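Local structure of ornithine aminotransferase (Plasmodium falciparum, 3LG0) at residues 8-13 with 41-45; 26-32 with 373-377. The protein catalyses the transfer of the delta-amino group of ornithine to 2-oxoglutarate, giving glutamate semialdehyde and glutamate, with pyridoxal 5'-phosphate as cofactor. All coordinates share one frame; numbering follows the deposited sequence.

Interaction 1 of 2, residues 8-13 with 41-45; sequences KSSQDY and YDIED
The carboxylate of Glu-44 takes hold of Ser-10 with both oxygens. Ser-10 N donates to Glu-44 OE2 over 2.8 Å with an N-H...O angle of 178°, while Ser-10 OG donates to Glu-44 OE1 at 2.6 Å. Each oxygen accepts through its syn lone pair, so one short residue fills the mouth of the carboxylate. Glutamate suits the place because its chain, bent at CB-CG (chi2 74°), can reach back from the turn. A negative group beside the first N-H of a helix would probably be stabilised by the helix dipole, and Arg-46 forms a salt bridge with OE1. A water, 2.6 Å from Ser-10 OG, donates to it and also to Asp-42 OD2, which is further held by Arg-46 and Tyr-48.

Within 8-13, serine serves as the N-cap: Ser-9 OG accepts from Asp-12 N at 3.1 Å, and Ser-9 N donates in return to Asp-12 OD2, whose position is less certain, which fits a capping box.

Van der Waals packing comes from Ile-43, whose two branches divide the work. Its CG2 lies against the backbone, 3.4 Å from Lys-8 O, whereas the CG1 arm carries Ile-43 CD1 to 3.6 Å from Tyr-13 CE2, meeting the ring obliquely. Asp-88 of the second subunit packs against both Ile-43 and Tyr-13.

Asp-42 to Asp-45 form a type I beta turn, closed by Asp-45 N to Asp-42 O, between antiparallel strands 39-42 and 47-50: a beta hairpin whose turn, through Glu-44, binds the first turn of helix 10-20, itself begun by a capping box.

Interaction 2 of 2, residues 26-32 with 373-377; sequences DPIPVVL and LITRS
Strand 373-378, which lies inside the mixed sheet that begins with strand 31-36, meets here the lead-in and first residues of that strand, the outermost of the sheet within this chain. The two are not sheet neighbours: strands 39-42 and 47-50 come between them, and no hydrogen bond joins the segments, so side chains bridge the gap.

Leu-32 and Ile-374 reach toward each other tip to tip, with Leu-32 CD1 and Ile-374 CD1 4.0 Å apart. Ile-374 places CG1 between its backbone N and carbonyl carbon (chi1 59°), which sends CD1 to leucine and turns CG2 toward valine; Val-30 CG1 comes within 4.3 Å of Ile-374 CG2. Branched and long aliphatic chains suit this buried place, where Val-40 touches both Leu-32 and Ile-374. Phe-85 of the second subunit packs on Val-30 and Ile-374, while Val-31 and Leu-32 pair in parallel with a strand of that subunit, so the sheet continues across the interface of the homodimer.

Farther along, Ile-28 slides past Arg-376 in the opposite direction, its CG1 4.1 Å from Arg-376 CD; Trp-362 and Leu-366 of helix 361-370 also touch this isoleucine. Ile-28 O accepts from Val-30 N at 2.7 Å, closing an inverse gamma turn centred on Pro-29, a residue whose fixed phi fits that tight bend.

Arginine has the length to pass this apolar patch. Arg-376, bent at chi2 (93°), places its NH2 3.8 Å from Asp-26 OD2, a long salt bridge: the carboxylate oxygen lies at the guanidinium edge, in its plane, but the two planes stand 88° apart. NH1 makes a further long, weak ion pair with Glu-288 of the second subunit. Asp-26 O is nearer, 2.8 Å from Arg-376 NH2, yet the angle is too poor for a hydrogen bond.

From the N terminus, the chain enters interaction 1 at 8-13, follows helix 10-20 to 26-32, the first half of interaction 2, and then runs through strand 31-36 into 41-45, where interaction 1 closes a loop of 27 intervening residues. Interaction 2 closes only at 373-377, after 340 residues, so the segments alternate and the two contacts cross. Their centres lie about 13 Å apart, and they touch at Val-31 of segment 26-32: Val-31 CG1 is 3.5 Å from Ile-43 CG1, and its CG2 packs against Ser-10 O. Together they tie the N-terminal helix and the first strands to the distant strand 373-378 of the same sheet, beside the second subunit.

Interaction 1 of 2, residues 8-13 with 41-45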
ATOM      1  N   LYS A   8      13.564   2.204  29.047  1.00 55.53           N
ATOM      2  CA  LYS A   8      14.589   1.608  28.196  1.00 45.03           C
ATOM      3  C   LYS A   8      15.369   2.629  27.377  1.00 25.69           C
ATOM      4  O   LYS A   8      15.058   3.807  27.351  1.00 29.71           O
ATOM      5  CB  LYS A   8      13.992   0.537  27.275  1.00 29.45           C
ATOM      6  CG  LYS A   8      12.494   0.647  27.048  1.00 18.88           C
ATOM      7  CD  LYS A   8      11.934  -0.747  26.668  1.00 40.20           C
ATOM      8  CE  LYS A   8      12.459  -1.208  25.305  1.00 39.91           C
ATOM      9  NZ  LYS A   8      11.594  -2.224  24.605  1.00 36.44           N
ATOM     10  N   SER A   9      16.387   2.139  26.697  1.00 34.07           N
ATOM     11  CA  SER A   9      17.239   2.962  25.870  1.00 26.26           C
ATOM     12  C   SER A   9      17.045   2.697  24.361  1.00 39.90           C
ATOM     13  O   SER A   9      16.509   1.649  23.959  1.00 31.22           O
ATOM     14  CB  SER A   9      18.679   2.640  26.216  1.00 23.03           C
ATOM     15  OG  SER A   9      18.955   1.289  25.904  1.00 32.05           O
ATOM     16  N   SER A  10      17.512   3.640  23.537  1.00 33.30           N
ATOM     17  CA  SER A  10      17.592   3.439  22.082  1.00 33.59           C
ATOM     18  C   SER A  10      18.157   2.058  21.752  1.00 33.23           C
ATOM     19  O   SER A  10      17.770   1.420  20.764  1.00 32.37           O
ATOM     20  CB  SER A  10      18.478   4.509  21.423  1.00 28.39           C
ATOM     21  OG  SER A  10      17.849   5.774  21.398  1.00 26.36           O
ATOM     22  N   GLN A  11      19.091   1.603  22.574  1.00 28.14           N
ATOM     23  CA  GLN A  11      19.721   0.321  22.315  1.00 29.15           C
ATOM     24  C   GLN A  11      18.774  -0.829  22.662  1.00 30.16           C
ATOM     25  O   GLN A  11      18.804  -1.866  22.009  1.00 34.24           O
ATOM     26  CB  GLN A  11      21.064   0.198  23.058  1.00 29.86           C
ATOM     27  CG  GLN A  11      21.855  -1.059  22.680  1.00 38.13           C
ATOM     28  CD  GLN A  11      22.568  -0.933  21.329  1.00 53.27           C
ATOM     29  OE1 GLN A  11      22.927   0.167  20.900  1.00 44.12           O
ATOM     30  NE2 GLN A  11      22.779  -2.063  20.660  1.00 47.50           N
ATOM     31  N   ASP A  12      17.931  -0.667  23.680  1.00 26.12           N
ATOM     32  CA  ASP A  12      16.913  -1.701  23.930  1.00 33.24           C
ATOM     33  C   ASP A  12      15.962  -1.839  22.738  1.00 31.88           C
ATOM     34  O   ASP A  12      15.631  -2.947  22.316  1.00 28.58           O
ATOM     35  CB  ASP A  12      16.088  -1.414  25.172  1.00 24.51           C
ATOM     36  CG  ASP A  12      16.897  -1.496  26.446  1.00 42.12           C
ATOM     37  OD1 ASP A  12      17.964  -2.151  26.428  1.00 38.61           O
ATOM     38  OD2 ASP A  12      16.451  -0.906  27.459  1.00 38.02           O
ATOM     39  N   TYR A  13      15.519  -0.711  22.196  1.00 32.04           N
ATOM     40  CA  TYR A  13      14.681  -0.768  21.019  1.00 30.20           C
ATOM     41  C   TYR A  13      15.371  -1.453  19.852  1.00 28.28           C
ATOM     42  O   TYR A  13      14.767  -2.302  19.201  1.00 30.30           O
ATOM     43  CB  TYR A  13      14.186   0.605  20.623  1.00 20.67           C
ATOM     44  CG  TYR A  13      13.081   1.083  21.515  1.00 28.85           C
ATOM     45  CD1 TYR A  13      11.759   0.675  21.318  1.00 22.67           C
ATOM     46  CD2 TYR A  13      13.357   1.937  22.565  1.00 26.02           C
ATOM     47  CE1 TYR A  13      10.745   1.147  22.156  1.00 24.02           C
ATOM     48  CE2 TYR A  13      12.376   2.393  23.399  1.00 20.37           C
ATOM     49  CZ  TYR A  13      11.076   2.008  23.204  1.00 31.95           C
ATOM     50  OH  TYR A  13      10.125   2.509  24.079  1.00 30.81           O
ATOM     51  N   TYR A  41      12.723  13.556  17.653  1.00 29.71           N
ATOM     52  CA  TYR A  41      13.310  13.353  18.978  1.00 33.12           C
ATOM     53  C   TYR A  41      13.463  11.869  19.269  1.00 34.43           C
ATOM     54  O   TYR A  41      12.530  11.088  19.037  1.00 23.89           O
ATOM     55  CB  TYR A  41      12.426  13.989  20.061  1.00 35.53           C
ATOM     56  CG  TYR A  41      12.087  15.431  19.793  1.00 35.93           C
ATOM     57  CD1 TYR A  41      12.812  16.458  20.392  1.00 34.31           C
ATOM     58  CD2 TYR A  41      11.063  15.769  18.918  1.00 21.85           C
ATOM     59  CE1 TYR A  41      12.515  17.776  20.133  1.00 36.49           C
ATOM     60  CE2 TYR A  41      10.770  17.079  18.641  1.00 30.91           C
ATOM     61  CZ  TYR A  41      11.489  18.086  19.249  1.00 45.33           C
ATOM     62  OH  TYR A  41      11.169  19.401  18.969  1.00 43.76           O
ATOM     63  N   ASP A  42      14.632  11.485  19.784  1.00 30.78           N
ATOM     64  CA  ASP A  42      14.895  10.087  20.085  1.00 29.41           C
ATOM     65  C   ASP A  42      14.571   9.678  21.539  1.00 31.95           C
ATOM     66  O   ASP A  42      14.019  10.465  22.324  1.00 29.84           O
ATOM     67  CB  ASP A  42      16.306   9.672  19.639  1.00 32.55           C
ATOM     68  CG  ASP A  42      17.402  10.198  20.559  1.00 43.23           C
ATOM     69  OD1 ASP A  42      17.089  10.839  21.582  1.00 36.38           O
ATOM     70  OD2 ASP A  42      18.585   9.967  20.250  1.00 35.16           O
ATOM     71  N   ILE A  43      14.872   8.424  21.860  1.00 27.98           N
ATOM     72  CA  ILE A  43      14.504   7.837  23.136  1.00 37.78           C
ATOM     73  C   ILE A  43      15.105   8.628  24.300  1.00 47.67           C
ATOM     74  O   ILE A  43      14.472   8.779  25.345  1.00 41.79           O
ATOM     75  CB  ILE A  43      14.966   6.356  23.223  1.00 35.92           C
ATOM     76  CG1 ILE A  43      14.309   5.516  22.124  1.00 36.99           C
ATOM     77  CG2 ILE A  43      14.642   5.780  24.588  1.00 34.52           C
ATOM     78  CD1 ILE A  43      12.828   5.703  22.018  1.00 28.95           C
ATOM     79  N   GLU A  44      16.327   9.125  24.105  1.00 43.74           N
ATOM     80  CA  GLU A  44      17.040   9.881  25.129  1.00 42.70           C
ATOM     81  C   GLU A  44      16.727  11.369  25.045  1.00 38.63           C
ATOM     82  O   GLU A  44      17.470  12.190  25.557  1.00 48.22           O
ATOM     83  CB  GLU A  44      18.551   9.664  24.990  1.00 44.75           C
ATOM     84  CG  GLU A  44      19.016   8.260  25.363  1.00 47.51           C
ATOM     85  CD  GLU A  44      18.661   7.223  24.303  1.00 50.50           C
ATOM     86  OE1 GLU A  44      18.698   7.579  23.106  1.00 42.44           O
ATOM     87  OE2 GLU A  44      18.351   6.058  24.667  1.00 39.09           O
ATOM     88  N   ASP A  45      15.637  11.702  24.367  1.00 35.21           N
ATOM     89  CA  ASP A  45      15.211  13.085  24.188  1.00 38.50           C
ATOM     90  C   ASP A  45      16.167  14.031  23.427  1.00 36.89           C
ATOM     91  O   ASP A  45      15.992  15.244  23.481  1.00 41.35           O
ATOM     92  CB  ASP A  45      14.816  13.682  25.540  1.00 39.43           C
ATOM     93  CG  ASP A  45      13.619  12.980  26.153  1.00 53.16           C
ATOM     94  OD1 ASP A  45      12.557  12.938  25.494  1.00 52.04           O
ATOM     95  OD2 ASP A  45      13.733  12.468  27.290  1.00 58.38           O
TER
HETATM   96  O   HOH W   1      18.534   7.151  19.262  1.00 22.86           O

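Interaction 2 of 2, residues 26-32 with 373-377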
ATOM      1  N   ASP A  26      18.305  -1.482   6.649  1.00 38.30           N
ATOM      2  CA  ASP A  26      19.589  -1.121   7.241  1.00 41.08           C
ATOM      3  C   ASP A  26      19.589   0.331   7.722  1.00 36.20           C
ATOM      4  O   ASP A  26      20.275   1.168   7.151  1.00 37.43           O
ATOM      5  CB  ASP A  26      20.689  -1.309   6.194  1.00 48.55           C
ATOM      6  CG  ASP A  26      22.069  -1.056   6.748  1.00 60.78           C
ATOM      7  OD1 ASP A  26      22.284  -1.353   7.944  1.00 61.00           O
ATOM      8  OD2 ASP A  26      22.933  -0.560   5.989  1.00 66.34           O
ATOM      9  N   PRO A  27      18.810   0.639   8.770  1.00 30.80           N
ATOM     10  CA  PRO A  27      18.623   2.031   9.183  1.00 30.43           C
ATOM     11  C   PRO A  27      19.845   2.601   9.889  1.00 28.40           C
ATOM     12  O   PRO A  27      20.631   1.871  10.453  1.00 28.93           O
ATOM     13  CB  PRO A  27      17.472   1.954  10.190  1.00 22.85           C
ATOM     14  CG  PRO A  27      17.015   0.522  10.212  1.00 31.94           C
ATOM     15  CD  PRO A  27      18.127  -0.297   9.669  1.00 28.88           C
ATOM     16  N   ILE A  28      19.976   3.913   9.852  1.00 27.92           N
ATOM     17  CA  ILE A  28      20.868   4.629  10.744  1.00 32.42           C
ATOM     18  C   ILE A  28      20.440   4.335  12.188  1.00 37.41           C
ATOM     19  O   ILE A  28      19.238   4.294  12.497  1.00 28.70           O
ATOM     20  CB  ILE A  28      20.794   6.157  10.452  1.00 33.69           C
ATOM     21  CG1 ILE A  28      21.540   6.500   9.158  1.00 31.88           C
ATOM     22  CG2 ILE A  28      21.348   6.975  11.590  1.00 32.17           C
ATOM     23  CD1 ILE A  28      22.988   6.089   9.188  1.00 46.30           C
ATOM     24  N   PRO A  29      21.418   4.128  13.083  1.00 33.69           N
ATOM     25  CA  PRO A  29      21.116   3.793  14.479  1.00 34.74           C
ATOM     26  C   PRO A  29      20.581   4.974  15.292  1.00 31.02           C
ATOM     27  O   PRO A  29      21.255   5.460  16.194  1.00 32.65           O
ATOM     28  CB  PRO A  29      22.476   3.357  15.047  1.00 33.44           C
ATOM     29  CG  PRO A  29      23.422   3.352  13.916  1.00 40.31           C
ATOM     30  CD  PRO A  29      22.861   4.230  12.848  1.00 34.69           C
ATOM     31  N   VAL A  30      19.379   5.434  14.974  1.00 39.27           N
ATOM     32  CA  VAL A  30      18.694   6.429  15.800  1.00 27.99           C
ATOM     33  C   VAL A  30      17.253   5.956  15.970  1.00 34.79           C
ATOM     34  O   VAL A  30      16.644   5.472  15.027  1.00 32.02           O
ATOM     35  CB  VAL A  30      18.766   7.868  15.191  1.00 36.03           C
ATOM     36  CG1 VAL A  30      17.992   7.971  13.860  1.00 23.95           C
ATOM     37  CG2 VAL A  30      18.265   8.914  16.200  1.00 30.04           C
ATOM     38  N   VAL A  31      16.724   6.062  17.184  1.00 34.83           N
ATOM     39  CA  VAL A  31      15.376   5.579  17.481  1.00 29.46           C
ATOM     40  C   VAL A  31      14.435   6.739  17.819  1.00 33.27           C
ATOM     41  O   VAL A  31      14.509   7.311  18.903  1.00 23.11           O
ATOM     42  CB  VAL A  31      15.388   4.584  18.671  1.00 30.19           C
ATOM     43  CG1 VAL A  31      14.005   4.036  18.916  1.00 28.75           C
ATOM     44  CG2 VAL A  31      16.344   3.448  18.392  1.00 26.50           C
ATOM     45  N   LEU A  32      13.548   7.074  16.890  1.00 27.65           N
ATOM     46  CA  LEU A  32      12.654   8.209  17.053  1.00 24.48           C
ATOM     47  C   LEU A  32      11.356   7.824  17.755  1.00 35.05           C
ATOM     48  O   LEU A  32      10.859   6.705  17.613  1.00 29.90           O
ATOM     49  CB  LEU A  32      12.341   8.838  15.691  1.00 27.14           C
ATOM     50  CG  LEU A  32      13.584   9.094  14.840  1.00 32.77           C
ATOM     51  CD1 LEU A  32      13.200   9.718  13.504  1.00 23.79           C
ATOM     52  CD2 LEU A  32      14.647   9.946  15.610  1.00 23.69           C
ATOM     53  N   LEU A 373      21.633  16.301  12.865  1.00 33.92           N
ATOM     54  CA  LEU A 373      20.874  16.279  11.608  1.00 34.61           C
ATOM     55  C   LEU A 373      20.861  14.864  11.062  1.00 38.46           C
ATOM     56  O   LEU A 373      21.910  14.242  10.930  1.00 33.76           O
ATOM     57  CB  LEU A 373      21.488  17.248  10.585  1.00 29.26           C
ATOM     58  CG  LEU A 373      20.931  17.377   9.166  1.00 36.33           C
ATOM     59  CD1 LEU A 373      21.145  18.809   8.645  1.00 38.14           C
ATOM     60  CD2 LEU A 373      21.530  16.345   8.206  1.00 22.18           C
ATOM     61  N   ILE A 374      19.676  14.351  10.754  1.00 34.02           N
ATOM     62  CA  ILE A 374      19.592  12.984  10.260  1.00 31.76           C
ATOM     63  C   ILE A 374      19.185  12.888   8.793  1.00 29.99           C
ATOM     64  O   ILE A 374      18.261  13.560   8.338  1.00 30.87           O
ATOM     65  CB  ILE A 374      18.660  12.082  11.108  1.00 33.22           C
ATOM     66  CG1 ILE A 374      17.230  12.628  11.155  1.00 32.73           C
ATOM     67  CG2 ILE A 374      19.218  11.870  12.506  1.00 32.64           C
ATOM     68  CD1 ILE A 374      16.248  11.652  11.840  1.00 29.52           C
ATOM     69  N   THR A 375      19.885  12.024   8.072  1.00 27.55           N
ATOM     70  CA  THR A 375      19.583  11.751   6.693  1.00 28.62           C
ATOM     71  C   THR A 375      20.200  10.409   6.311  1.00 28.25           C
ATOM     72  O   THR A 375      20.728   9.711   7.163  1.00 33.54           O
ATOM     73  CB  THR A 375      20.090  12.870   5.785  1.00 32.86           C
ATOM     74  OG1 THR A 375      19.681  12.612   4.437  1.00 38.81           O
ATOM     75  CG2 THR A 375      21.611  12.978   5.862  1.00 28.87           C
ATOM     76  N   ARG A 376      20.130  10.059   5.031  1.00 27.88           N
ATOM     77  CA  ARG A 376      20.575   8.769   4.564  1.00 36.72           C
ATOM     78  C   ARG A 376      21.260   8.909   3.211  1.00 36.32           C
ATOM     79  O   ARG A 376      20.999   9.855   2.469  1.00 39.42           O
ATOM     80  CB  ARG A 376      19.375   7.842   4.407  1.00 46.67           C
ATOM     81  CG  ARG A 376      19.768   6.389   4.245  1.00 61.09           C
ATOM     82  CD  ARG A 376      19.787   5.643   5.581  1.00 57.05           C
ATOM     83  NE  ARG A 376      20.412   4.322   5.488  1.00 51.94           N
ATOM     84  CZ  ARG A 376      20.076   3.385   4.602  1.00 58.19           C
ATOM     85  NH1 ARG A 376      19.126   3.608   3.700  1.00 67.53           N
ATOM     86  NH2 ARG A 376      20.709   2.222   4.609  1.00 62.50           N
ATOM     87  N   SER A 377      22.119   7.957   2.880  1.00 30.98           N
ATOM     88  CA  SER A 377      22.786   7.976   1.587  1.00 45.03           C
ATOM     89  C   SER A 377      22.122   7.036   0.592  1.00 53.31           C
ATOM     90  O   SER A 377      21.735   5.917   0.930  1.00 44.06           O
ATOM     91  CB  SER A 377      24.266   7.622   1.726  1.00 41.24           C
ATOM     92  OG  SER A 377      24.452   6.463   2.518  1.00 55.07           O
TER